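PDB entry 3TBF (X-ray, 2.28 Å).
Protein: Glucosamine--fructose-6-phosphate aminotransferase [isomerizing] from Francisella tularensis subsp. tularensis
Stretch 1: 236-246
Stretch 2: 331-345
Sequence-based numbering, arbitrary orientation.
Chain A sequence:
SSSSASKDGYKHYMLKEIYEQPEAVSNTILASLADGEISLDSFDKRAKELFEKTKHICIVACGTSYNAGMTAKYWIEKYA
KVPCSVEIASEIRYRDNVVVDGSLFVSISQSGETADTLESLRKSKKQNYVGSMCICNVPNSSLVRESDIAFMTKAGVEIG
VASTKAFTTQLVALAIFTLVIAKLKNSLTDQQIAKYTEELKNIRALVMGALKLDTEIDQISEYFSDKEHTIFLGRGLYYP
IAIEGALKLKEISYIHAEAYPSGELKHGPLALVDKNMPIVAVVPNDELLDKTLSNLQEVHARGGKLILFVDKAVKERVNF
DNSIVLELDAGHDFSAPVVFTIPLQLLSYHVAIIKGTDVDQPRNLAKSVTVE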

# COMPACT_ATOMS: atom_id res chain seq x y z
N GLY A 236 10.99 1.92 6.23
CA GLY A 236 10.73 3.22 6.87
C GLY A 236 10.41 4.29 5.83
O GLY A 236 9.71 4.02 4.83
N LEU A 237 10.92 5.49 6.06
CA LEU A 237 10.87 6.56 5.09
C LEU A 237 11.24 6.12 3.67
O LEU A 237 10.77 6.71 2.73
CB LEU A 237 11.90 7.61 5.47
CG LEU A 237 11.46 8.74 6.38
CD1 LEU A 237 12.70 9.48 7.08
CD2 LEU A 237 10.65 9.66 5.48
N TYR A 238 12.12 5.12 3.51
CA TYR A 238 12.72 4.81 2.20
C TYR A 238 11.90 3.78 1.45
O TYR A 238 12.19 3.47 0.27
CB TYR A 238 14.19 4.38 2.38
CG TYR A 238 14.89 5.42 3.20
CD1 TYR A 238 15.39 6.55 2.60
CD2 TYR A 238 14.97 5.34 4.58
CE1 TYR A 238 15.95 7.59 3.35
CE2 TYR A 238 15.54 6.36 5.35
CZ TYR A 238 16.01 7.49 4.72
OH TYR A 238 16.56 8.52 5.43
N TYR A 239 10.88 3.23 2.12
CA TYR A 239 9.97 2.34 1.46
C TYR A 239 9.24 3.11 0.37
O TYR A 239 9.35 2.75 -0.80
CB TYR A 239 9.05 1.55 2.44
CG TYR A 239 7.87 0.83 1.79
CD1 TYR A 239 8.04 0.09 0.63
CD2 TYR A 239 6.59 0.92 2.33
CE1 TYR A 239 6.94 -0.55 -0.01
CE2 TYR A 239 5.48 0.28 1.71
CZ TYR A 239 5.68 -0.45 0.53
OH TYR A 239 4.61 -1.08 -0.07
N PRO A 240 8.56 4.22 0.72
CA PRO A 240 7.93 5.01 -0.34
C PRO A 240 8.91 5.52 -1.37
O PRO A 240 8.54 5.78 -2.53
CB PRO A 240 7.28 6.17 0.41
CG PRO A 240 7.22 5.83 1.85
CD PRO A 240 8.22 4.68 2.08
N ILE A 241 10.16 5.77 -0.97
CA ILE A 241 11.15 6.20 -1.95
C ILE A 241 11.42 5.04 -2.93
O ILE A 241 11.54 5.27 -4.14
CB ILE A 241 12.44 6.66 -1.25
CG1 ILE A 241 12.16 7.95 -0.43
CG2 ILE A 241 13.66 6.85 -2.23
CD1 ILE A 241 11.48 9.01 -1.16
N ALA A 242 11.48 3.81 -2.43
CA ALA A 242 11.59 2.62 -3.29
C ALA A 242 10.41 2.46 -4.23
O ALA A 242 10.56 2.13 -5.41
CB ALA A 242 11.79 1.33 -2.43
N ILE A 243 9.21 2.67 -3.70
CA ILE A 243 8.00 2.62 -4.51
C ILE A 243 8.06 3.65 -5.61
O ILE A 243 7.65 3.37 -6.74
CB ILE A 243 6.79 2.97 -3.68
CG1 ILE A 243 6.49 1.88 -2.66
CG2 ILE A 243 5.54 3.17 -4.58
CD1 ILE A 243 5.28 2.24 -1.85
N GLU A 244 8.58 4.84 -5.32
CA GLU A 244 8.70 5.85 -6.36
C GLU A 244 9.73 5.47 -7.38
O GLU A 244 9.51 5.66 -8.56
CB GLU A 244 9.07 7.20 -5.79
CG GLU A 244 9.30 8.24 -6.85
CD GLU A 244 8.05 8.79 -7.51
OE1 GLU A 244 6.95 8.25 -7.30
OE2 GLU A 244 8.15 9.78 -8.27
N GLY A 245 10.88 4.98 -6.94
CA GLY A 245 11.85 4.41 -7.88
C GLY A 245 11.25 3.35 -8.82
O GLY A 245 11.50 3.36 -10.02
N ALA A 246 10.44 2.45 -8.27
CA ALA A 246 9.85 1.37 -9.09
C ALA A 246 8.87 1.95 -10.05
O ALA A 246 8.79 1.50 -11.16
CB ALA A 246 9.16 0.28 -8.22
N GLY A 331 22.64 12.56 4.21
CA GLY A 331 22.22 13.41 5.29
C GLY A 331 21.31 12.61 6.18
O GLY A 331 21.51 11.43 6.32
N HIS A 332 20.28 13.24 6.72
CA HIS A 332 19.44 12.61 7.74
C HIS A 332 17.97 12.44 7.30
O HIS A 332 17.68 12.21 6.13
CB HIS A 332 19.62 13.38 9.06
CG HIS A 332 21.05 13.44 9.52
ND1 HIS A 332 21.82 12.31 9.70
CD2 HIS A 332 21.84 14.50 9.82
CE1 HIS A 332 23.03 12.68 10.09
NE2 HIS A 332 23.07 14.00 10.17
N ASP A 333 17.02 12.54 8.23
CA ASP A 333 15.65 12.14 7.91
C ASP A 333 15.00 13.00 6.88
O ASP A 333 14.12 12.55 6.14
CB ASP A 333 14.75 12.20 9.15
CG ASP A 333 14.92 10.98 10.07
OD1 ASP A 333 15.71 10.03 9.73
OD2 ASP A 333 14.19 11.00 11.12
N PHE A 334 15.37 14.26 6.85
CA PHE A 334 14.67 15.15 5.96
C PHE A 334 15.34 15.15 4.59
O PHE A 334 14.64 15.10 3.55
CB PHE A 334 14.55 16.54 6.55
CG PHE A 334 13.52 16.66 7.62
CD1 PHE A 334 12.19 16.60 7.32
CD2 PHE A 334 13.87 16.87 8.92
CE1 PHE A 334 11.20 16.73 8.32
CE2 PHE A 334 12.91 17.04 9.89
CZ PHE A 334 11.56 16.97 9.57
N SER A 335 16.66 15.12 4.57
CA SER A 335 17.36 15.20 3.32
C SER A 335 17.45 13.89 2.59
O SER A 335 17.33 13.86 1.38
CB SER A 335 18.79 15.81 3.52
OG SER A 335 19.63 15.04 4.36
N ALA A 336 17.62 12.80 3.31
CA ALA A 336 18.00 11.54 2.66
C ALA A 336 16.92 11.02 1.74
O ALA A 336 17.23 10.54 0.67
CB ALA A 336 18.46 10.47 3.68
N PRO A 337 15.65 11.15 2.12
CA PRO A 337 14.64 10.68 1.16
C PRO A 337 14.68 11.36 -0.21
O PRO A 337 14.47 10.72 -1.25
CB PRO A 337 13.32 11.01 1.87
CG PRO A 337 13.72 10.87 3.38
CD PRO A 337 15.06 11.56 3.41
N VAL A 338 14.91 12.67 -0.21
CA VAL A 338 15.09 13.41 -1.44
C VAL A 338 16.39 12.99 -2.15
O VAL A 338 16.37 12.71 -3.33
CB VAL A 338 15.16 14.93 -1.17
CG1 VAL A 338 15.36 15.68 -2.49
CG2 VAL A 338 13.93 15.42 -0.43
N VAL A 339 17.51 12.94 -1.43
CA VAL A 339 18.79 12.63 -2.07
C VAL A 339 18.79 11.24 -2.72
O VAL A 339 19.21 11.06 -3.86
CB VAL A 339 19.95 12.80 -1.12
CG1 VAL A 339 21.32 12.41 -1.79
CG2 VAL A 339 20.01 14.27 -0.63
N PHE A 340 18.20 10.26 -2.05
CA PHE A 340 18.27 8.92 -2.56
C PHE A 340 17.34 8.77 -3.75
O PHE A 340 17.50 7.78 -4.47
CB PHE A 340 17.91 7.93 -1.50
CG PHE A 340 19.04 7.54 -0.65
CD1 PHE A 340 20.14 6.92 -1.22
CD2 PHE A 340 19.00 7.73 0.71
CE1 PHE A 340 21.20 6.52 -0.44
CE2 PHE A 340 20.05 7.34 1.48
CZ PHE A 340 21.16 6.74 0.91
N THR A 341 16.37 9.68 -3.93
CA THR A 341 15.50 9.66 -5.10
C THR A 341 16.25 9.87 -6.40
O THR A 341 15.93 9.25 -7.41
CB THR A 341 14.34 10.70 -5.01
OG1 THR A 341 13.50 10.36 -3.92
CG2 THR A 341 13.43 10.63 -6.19
N ILE A 342 17.28 10.72 -6.37
CA ILE A 342 17.96 11.12 -7.57
C ILE A 342 18.57 9.95 -8.37
O ILE A 342 18.38 9.86 -9.57
CB ILE A 342 19.02 12.16 -7.25
CG1 ILE A 342 18.46 13.39 -6.47
CG2 ILE A 342 19.71 12.61 -8.50
CD1 ILE A 342 17.19 14.08 -6.96
N PRO A 343 19.33 9.06 -7.72
CA PRO A 343 19.90 7.94 -8.39
C PRO A 343 18.84 7.08 -9.03
O PRO A 343 19.09 6.47 -10.07
CB PRO A 343 20.57 7.13 -7.24
CG PRO A 343 20.65 7.99 -6.06
CD PRO A 343 19.89 9.24 -6.35
N LEU A 344 17.69 6.97 -8.38
CA LEU A 344 16.66 6.13 -8.87
C LEU A 344 16.07 6.79 -10.11
O LEU A 344 15.67 6.12 -11.06
CB LEU A 344 15.64 5.90 -7.77
CG LEU A 344 16.16 5.29 -6.45
CD1 LEU A 344 14.99 4.93 -5.49
CD2 LEU A 344 17.00 4.05 -6.72
N GLN A 345 16.03 8.12 -10.14
CA GLN A 345 15.50 8.78 -11.35
C GLN A 345 16.48 8.57 -12.46
O GLN A 345 16.07 8.33 -13.58
CB GLN A 345 15.29 10.27 -11.17
CG GLN A 345 14.43 10.63 -10.03
CD GLN A 345 14.52 12.09 -9.68
OE1 GLN A 345 15.60 12.72 -9.73
NE2 GLN A 345 13.37 12.67 -9.34
O HOH W 1 16.60 8.28 7.98
O HOH W 2 10.77 11.30 -8.92
O HOH W 3 14.45 3.48 -11.04

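The helices of the two stretches run nearly side by side in the same direction, their axes 21° apart and 9.3 Å at closest approach, and bury 492 Å² between the stretches. No direct hydrogen bond crosses the contact; apolar packing joins the two, with three waters bridging polar atoms.

Ile241 is the central bump. Its CB points toward the second stretch, and with both chi angles in m the side chain settles among Pro337, Phe340, Thr341 and Leu344. Ile241 CG1 lies 4.0 Å from Pro337 CB, while Ile241 CG2 reaches to 4.4 Å from Phe340 CB and 4.0 Å from Leu344 CD1. The tip, Ile241 CD1, comes within 3.4 Å of Pro337 O and 3.7 Å of Thr341 OG1. These two polar atoms are already paired: Thr341 OG1 donates to Pro337 O at 2.9 Å, so the hydroxyl is turned back on its own helix and can lie beside a methyl group without losing its partner.

Pro337 is a compact bump in return, fitting among Leu237, Tyr238 and Ile241. Pro337 CG touches Leu237 CD2 at 3.9 Å and Tyr238 CE1 at 4.0 Å. Leu237 also spreads over the start of the second stretch, its CD1 3.5 Å from Asp333 O and 4.0 Å from Asp333 CB.

Tyr238 leaves its backbone sideways, but its long side chain brings the ring end close to the second stretch. There the small Ala336 leaves room: its CB sits at the ring edge, 3.8 Å from Tyr238 CE1 and only 3.2 Å from Tyr238 OH. Phe340 adds a further wall, CD2 lying 4.0 Å from Tyr238 CE1. The phenol oxygen is not stranded in this apolar setting, since water 1 bridges it to the carboxylate, 2.6 Å from Tyr238 OH and 2.6 Å from Asp333 OD1, to which it donates.

Farther along, Leu344 is the bump and Gly245 the hollow. The CA atoms of these residues are just 5.2 Å apart, and Leu344 CD1 rests 4.0 Å from Gly245 CA and 3.7 Å from Ile241 O. A CB on Gly245 would point toward the second stretch and lie 2.8 Å from Leu344 CD1, a clash; glycine leaves that space to the leucine methyl. Water 3 ties the backbones together here, donating to Gly245 O at 3.1 Å and Leu344 O at 2.9 Å. Nearby, water 2 donates to Glu244 OE2 at 3.1 Å and accepts from Gln345 NE2 at 3.0 Å, linking two side chains that do not touch directly.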